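Local coordinates for twitching motility protein PilT (Aquifex aeolicus, PDB 2EYU) that probably hydrolyses ATP through its P-loop NTPase domain to power pilus retraction in twitching motility, at residues A[157-162]-A[194-199]; A[112-117]-A[144-149]. The protein carries 1 engineered substitution. One frame throughout, in Å; residues are numbered along the deposited sequence.

Contact 1: residues A[157-162]-A[194-199]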
# COMPACT_ATOMS: atom_id res chain seq x y z
N VAL A 157 -5.64 15.95 4.58
CA VAL A 157 -4.42 15.81 3.76
C VAL A 157 -4.45 14.49 3.01
O VAL A 157 -4.19 14.41 1.81
CB VAL A 157 -3.16 15.86 4.64
CG1 VAL A 157 -1.90 15.49 3.87
CG2 VAL A 157 -2.97 17.24 5.27
N LEU A 158 -4.76 13.39 3.72
CA LEU A 158 -4.83 12.11 3.06
C LEU A 158 -5.84 12.16 1.91
O LEU A 158 -5.58 11.60 0.86
CB LEU A 158 -5.26 10.99 4.00
CG LEU A 158 -4.21 10.15 4.72
CD1 LEU A 158 -4.88 9.27 5.76
CD2 LEU A 158 -3.39 9.32 3.74
N SER A 159 -6.97 12.83 2.17
CA SER A 159 -8.00 12.83 1.13
C SER A 159 -7.49 13.41 -0.18
O SER A 159 -8.02 13.08 -1.24
CB SER A 159 -9.26 13.55 1.61
OG SER A 159 -9.13 14.97 1.50
N PHE A 160 -6.49 14.30 -0.11
CA PHE A 160 -5.96 14.90 -1.34
C PHE A 160 -4.68 14.23 -1.84
O PHE A 160 -4.31 14.34 -3.01
CB PHE A 160 -5.59 16.36 -1.12
CG PHE A 160 -6.75 17.33 -0.99
CD1 PHE A 160 -7.30 17.90 -2.12
CD2 PHE A 160 -7.23 17.62 0.27
CE1 PHE A 160 -8.35 18.79 -1.96
CE2 PHE A 160 -8.27 18.52 0.43
CZ PHE A 160 -8.82 19.09 -0.70
N ILE A 161 -3.95 13.55 -0.96
CA ILE A 161 -2.63 13.09 -1.41
C ILE A 161 -2.54 11.57 -1.48
O ILE A 161 -1.61 11.11 -2.16
CB ILE A 161 -1.51 13.64 -0.51
CG1 ILE A 161 -1.46 13.02 0.89
CG2 ILE A 161 -1.61 15.16 -0.40
CD1 ILE A 161 -0.09 13.07 1.53
N LEU A 162 -3.44 10.85 -0.85
CA LEU A 162 -3.52 9.39 -0.93
C LEU A 162 -3.73 8.93 -2.36
O LEU A 162 -4.68 9.34 -3.04
CB LEU A 162 -4.63 8.84 -0.02
CG LEU A 162 -4.70 7.32 0.12
CD1 LEU A 162 -3.39 6.71 0.59
CD2 LEU A 162 -5.83 6.93 1.07
N LEU A 194 -15.64 11.43 0.70
CA LEU A 194 -16.05 10.75 1.94
C LEU A 194 -14.92 10.68 2.95
O LEU A 194 -15.18 10.82 4.15
CB LEU A 194 -16.57 9.33 1.67
CG LEU A 194 -17.70 9.21 0.65
CD1 LEU A 194 -17.68 7.83 0.02
CD2 LEU A 194 -19.05 9.50 1.27
N ILE A 195 -13.67 10.51 2.52
CA ILE A 195 -12.58 10.59 3.50
C ILE A 195 -12.55 11.93 4.21
O ILE A 195 -12.31 12.06 5.42
CB ILE A 195 -11.25 10.26 2.80
CG1 ILE A 195 -11.24 8.82 2.32
CG2 ILE A 195 -10.04 10.56 3.68
CD1 ILE A 195 -9.91 8.33 1.78
N ARG A 196 -12.81 12.98 3.44
CA ARG A 196 -12.89 14.36 3.90
C ARG A 196 -13.92 14.53 5.01
O ARG A 196 -13.54 14.99 6.08
CB ARG A 196 -13.20 15.27 2.70
CG ARG A 196 -12.09 16.24 2.38
CD ARG A 196 -12.13 16.80 0.98
NE ARG A 196 -10.96 16.38 0.21
CZ ARG A 196 -10.99 16.12 -1.09
NH1 ARG A 196 -12.14 16.24 -1.74
NH2 ARG A 196 -9.90 15.74 -1.73
N GLU A 197 -15.17 14.15 4.75
CA GLU A 197 -16.25 14.11 5.70
C GLU A 197 -16.10 13.00 6.73
O GLU A 197 -16.91 12.92 7.65
CB GLU A 197 -17.61 13.88 5.01
CG GLU A 197 -18.02 14.97 4.04
CD GLU A 197 -17.51 14.66 2.65
OE1 GLU A 197 -17.69 13.51 2.20
OE2 GLU A 197 -16.91 15.56 2.01
N ASN A 198 -15.11 12.12 6.61
CA ASN A 198 -15.01 11.03 7.57
C ASN A 198 -16.22 10.11 7.50
O ASN A 198 -16.90 9.91 8.52
CB ASN A 198 -14.87 11.55 9.01
CG ASN A 198 -14.27 10.51 9.94
OD1 ASN A 198 -13.50 9.66 9.50
ND2 ASN A 198 -14.62 10.57 11.22
N LYS A 199 -16.49 9.58 6.33
CA LYS A 199 -17.54 8.61 6.06
C LYS A 199 -16.90 7.29 5.59
O LYS A 199 -17.16 6.84 4.48
CB LYS A 199 -18.50 9.07 4.98
CG LYS A 199 -19.79 9.65 5.57
CD LYS A 199 -20.14 10.98 4.92
CE LYS A 199 -20.85 11.90 5.91
NZ LYS A 199 -19.85 12.67 6.71
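One face of the Phe160 ring is covered by the guanidinium of Arg196, whose NH2 sits over the ring centre, 3.3 Å above its plane. Arg196 CZ lies 3.8 Å from the centroid of the Phe160 ring and 16° off the ring normal, a cation-pi contact. The two groups are not quite stacked flat: their planes stand 32° apart, and the arginine chain, bent at chi3, crosses the phenylalanine side chain at about a right angle. At the guanidinium edge Ser159 OG accepts from Arg196 NE at 2.6 Å, somewhat out of the guanidinium plane, in a short, bent bond. Ser159 OG stands between the backbone N and the carbonyl carbon (chi1 80°), and it is also hydrogen-bonded to Ile156 O about one turn back, which should fix its rotation. The contact joins helix 189-197 to the C-terminal end of helix 151-161 in the P-loop NTPase domain, just where the chain passes into strand 162-171. Deeper in, Ile195 CG2 packs on Ser159 CB at 3.7 Å, where the CA atoms of the segments come nearest, 5.6 Å between Ser159 CA and Ile195 CA. Leu162 CD2 meets Ile195 CD1 more loosely at 4.4 Å. Arg192, a turn before Arg196, adds hydrogen bonds from its own guanidinium to Ser159 O and Leu162 O.

Contact 2: residues A[112-117]-A[144-149]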
# COMPACT_ATOMS: atom_id res chain seq x y z
N THR A 112 7.97 10.02 11.56
CA THR A 112 8.18 9.42 10.25
C THR A 112 6.97 9.70 9.36
O THR A 112 7.06 10.14 8.22
CB THR A 112 8.30 7.89 10.29
OG1 THR A 112 9.45 7.51 11.04
CG2 THR A 112 8.49 7.36 8.86
N VAL A 113 5.83 9.39 9.97
CA VAL A 113 4.55 9.59 9.30
C VAL A 113 4.34 11.04 8.86
O VAL A 113 3.89 11.33 7.75
CB VAL A 113 3.41 9.22 10.25
CG1 VAL A 113 2.09 9.51 9.55
CG2 VAL A 113 3.46 7.76 10.66
N GLU A 114 4.63 11.97 9.77
CA GLU A 114 4.48 13.39 9.44
C GLU A 114 5.45 13.76 8.33
O GLU A 114 5.17 14.50 7.39
CB GLU A 114 4.70 14.29 10.66
CG GLU A 114 3.77 15.48 10.73
CD GLU A 114 3.72 16.32 9.48
OE1 GLU A 114 3.01 15.97 8.51
OE2 GLU A 114 4.40 17.37 9.45
N THR A 115 6.67 13.22 8.40
CA THR A 115 7.55 13.60 7.29
C THR A 115 7.06 12.97 6.00
O THR A 115 7.12 13.60 4.94
CB THR A 115 9.02 13.22 7.54
OG1 THR A 115 9.46 13.74 8.80
CG2 THR A 115 9.90 13.87 6.48
N ALA A 116 6.56 11.73 6.05
CA ALA A 116 6.08 11.10 4.84
C ALA A 116 4.99 11.94 4.16
O ALA A 116 4.99 12.02 2.93
CB ALA A 116 5.47 9.74 5.10
N LEU A 117 4.07 12.45 4.96
CA LEU A 117 2.95 13.27 4.47
C LEU A 117 3.46 14.53 3.80
O LEU A 117 2.93 15.01 2.80
CB LEU A 117 2.01 13.68 5.60
CG LEU A 117 0.94 12.72 6.08
CD1 LEU A 117 1.10 12.40 7.57
CD2 LEU A 117 -0.45 13.30 5.85
N ASP A 144 -4.96 8.18 13.56
CA ASP A 144 -5.09 8.03 15.01
C ASP A 144 -3.76 8.15 15.72
O ASP A 144 -3.61 8.39 16.91
CB ASP A 144 -5.69 6.65 15.34
CG ASP A 144 -7.19 6.69 15.54
OD1 ASP A 144 -7.91 6.72 14.52
OD2 ASP A 144 -7.62 6.67 16.71
N ILE A 145 -2.68 7.97 14.95
CA ILE A 145 -1.41 8.08 15.69
C ILE A 145 -1.19 9.53 16.08
O ILE A 145 -0.43 9.79 17.00
CB ILE A 145 -0.27 7.51 14.85
CG1 ILE A 145 -0.05 8.22 13.51
CG2 ILE A 145 -0.51 6.02 14.63
CD1 ILE A 145 0.05 7.27 12.34
N PHE A 146 -1.88 10.46 15.41
CA PHE A 146 -1.77 11.89 15.70
C PHE A 146 -2.58 12.38 16.89
O PHE A 146 -3.56 11.75 17.28
CB PHE A 146 -2.24 12.65 14.44
CG PHE A 146 -1.13 12.67 13.40
CD1 PHE A 146 -1.02 11.63 12.49
CD2 PHE A 146 -0.22 13.70 13.33
CE1 PHE A 146 -0.03 11.64 11.54
CE2 PHE A 146 0.77 13.71 12.38
CZ PHE A 146 0.88 12.67 11.48
N PRO A 147 -2.20 13.49 17.50
CA PRO A 147 -3.03 14.04 18.58
C PRO A 147 -4.37 14.51 18.03
O PRO A 147 -4.41 15.02 16.91
CB PRO A 147 -2.22 15.23 19.12
CG PRO A 147 -0.87 15.12 18.51
CD PRO A 147 -0.98 14.28 17.27
N LEU A 148 -5.39 14.30 18.83
CA LEU A 148 -6.80 14.51 18.57
C LEU A 148 -6.98 15.77 17.72
O LEU A 148 -7.57 15.70 16.64
CB LEU A 148 -7.59 14.63 19.88
CG LEU A 148 -8.63 13.56 20.16
CD1 LEU A 148 -8.12 12.57 21.20
CD2 LEU A 148 -9.95 14.18 20.61
N ASN A 149 -6.46 16.86 18.22
CA ASN A 149 -6.50 18.20 17.65
C ASN A 149 -5.84 18.30 16.29
O ASN A 149 -5.98 19.30 15.57
CB ASN A 149 -5.83 19.17 18.64
CG ASN A 149 -4.68 18.56 19.42
OD1 ASN A 149 -4.82 17.69 20.28
ND2 ASN A 149 -3.49 19.08 19.09
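Phe146 points its ring at helix 110-121, where Val113 and Glu114 meet its edge and Leu117 approaches obliquely. Its CG is anti to the carbonyl carbon (chi1 -78°), and although the CB leaves the backbone at a slant to the helix, the far end of the ring closes on it. Val113 crosses the phenylalanine obliquely and touches the ring edge, with Val113 CG1 3.6 Å from Phe146 CE1. At the CE2 side of the ring, in its plane, Glu114 CG lies 3.9 Å from Phe146 CE2. Here the methylene does the touching: the glutamate chain bends at chi2 (-52°), its carboxylate plane is turned 61° from the ring, and OE2 forms a salt bridge with Arg118 on the same helix. Leu117, one turn on from Val113, comes tip to tip, its CD1 3.9 Å from Phe146 CZ. Ile145 meets Val113 the same way, Ile145 CD1 against Val113 CG2 at 3.8 Å; CG2 thus faces Ile145 and CG1 mainly the ring. No hydrogen bond links the segments, and the backbones stay well apart, with Val113 CA 8.9 Å from Ile145 CA. Phe146 also touches Leu110 and Val154, which places it between helices 110-121 and 151-161. This is a loop phenylalanine, from the link between helices 135-144 and 151-161, packed on a helix flanking the central sheet of a P-loop NTPase domain.

In the fold
Helix 151-161 joins the two contacts, whose centres are about 14 Å apart. The loop of contact 2 leads into this helix, and the last turn of the helix carries contact 1, so the two follow in series along the chain. They also touch directly: the side chains of Val157 and Leu117 pack tightly together, and Ile161 CD1 reaches Leu117 O at 3.8 Å. Helix 151-161 thus lies between helix 110-121 and helix 189-197, meeting one through apolar side chains and the other through arginine and apolar side chains. Neither contact includes residues of the probable Walker A loop (Gly32 to Ser39), although Ile161 shares backbone hydrogen bonding with Leu27 on strand 26-31, which leads into that loop.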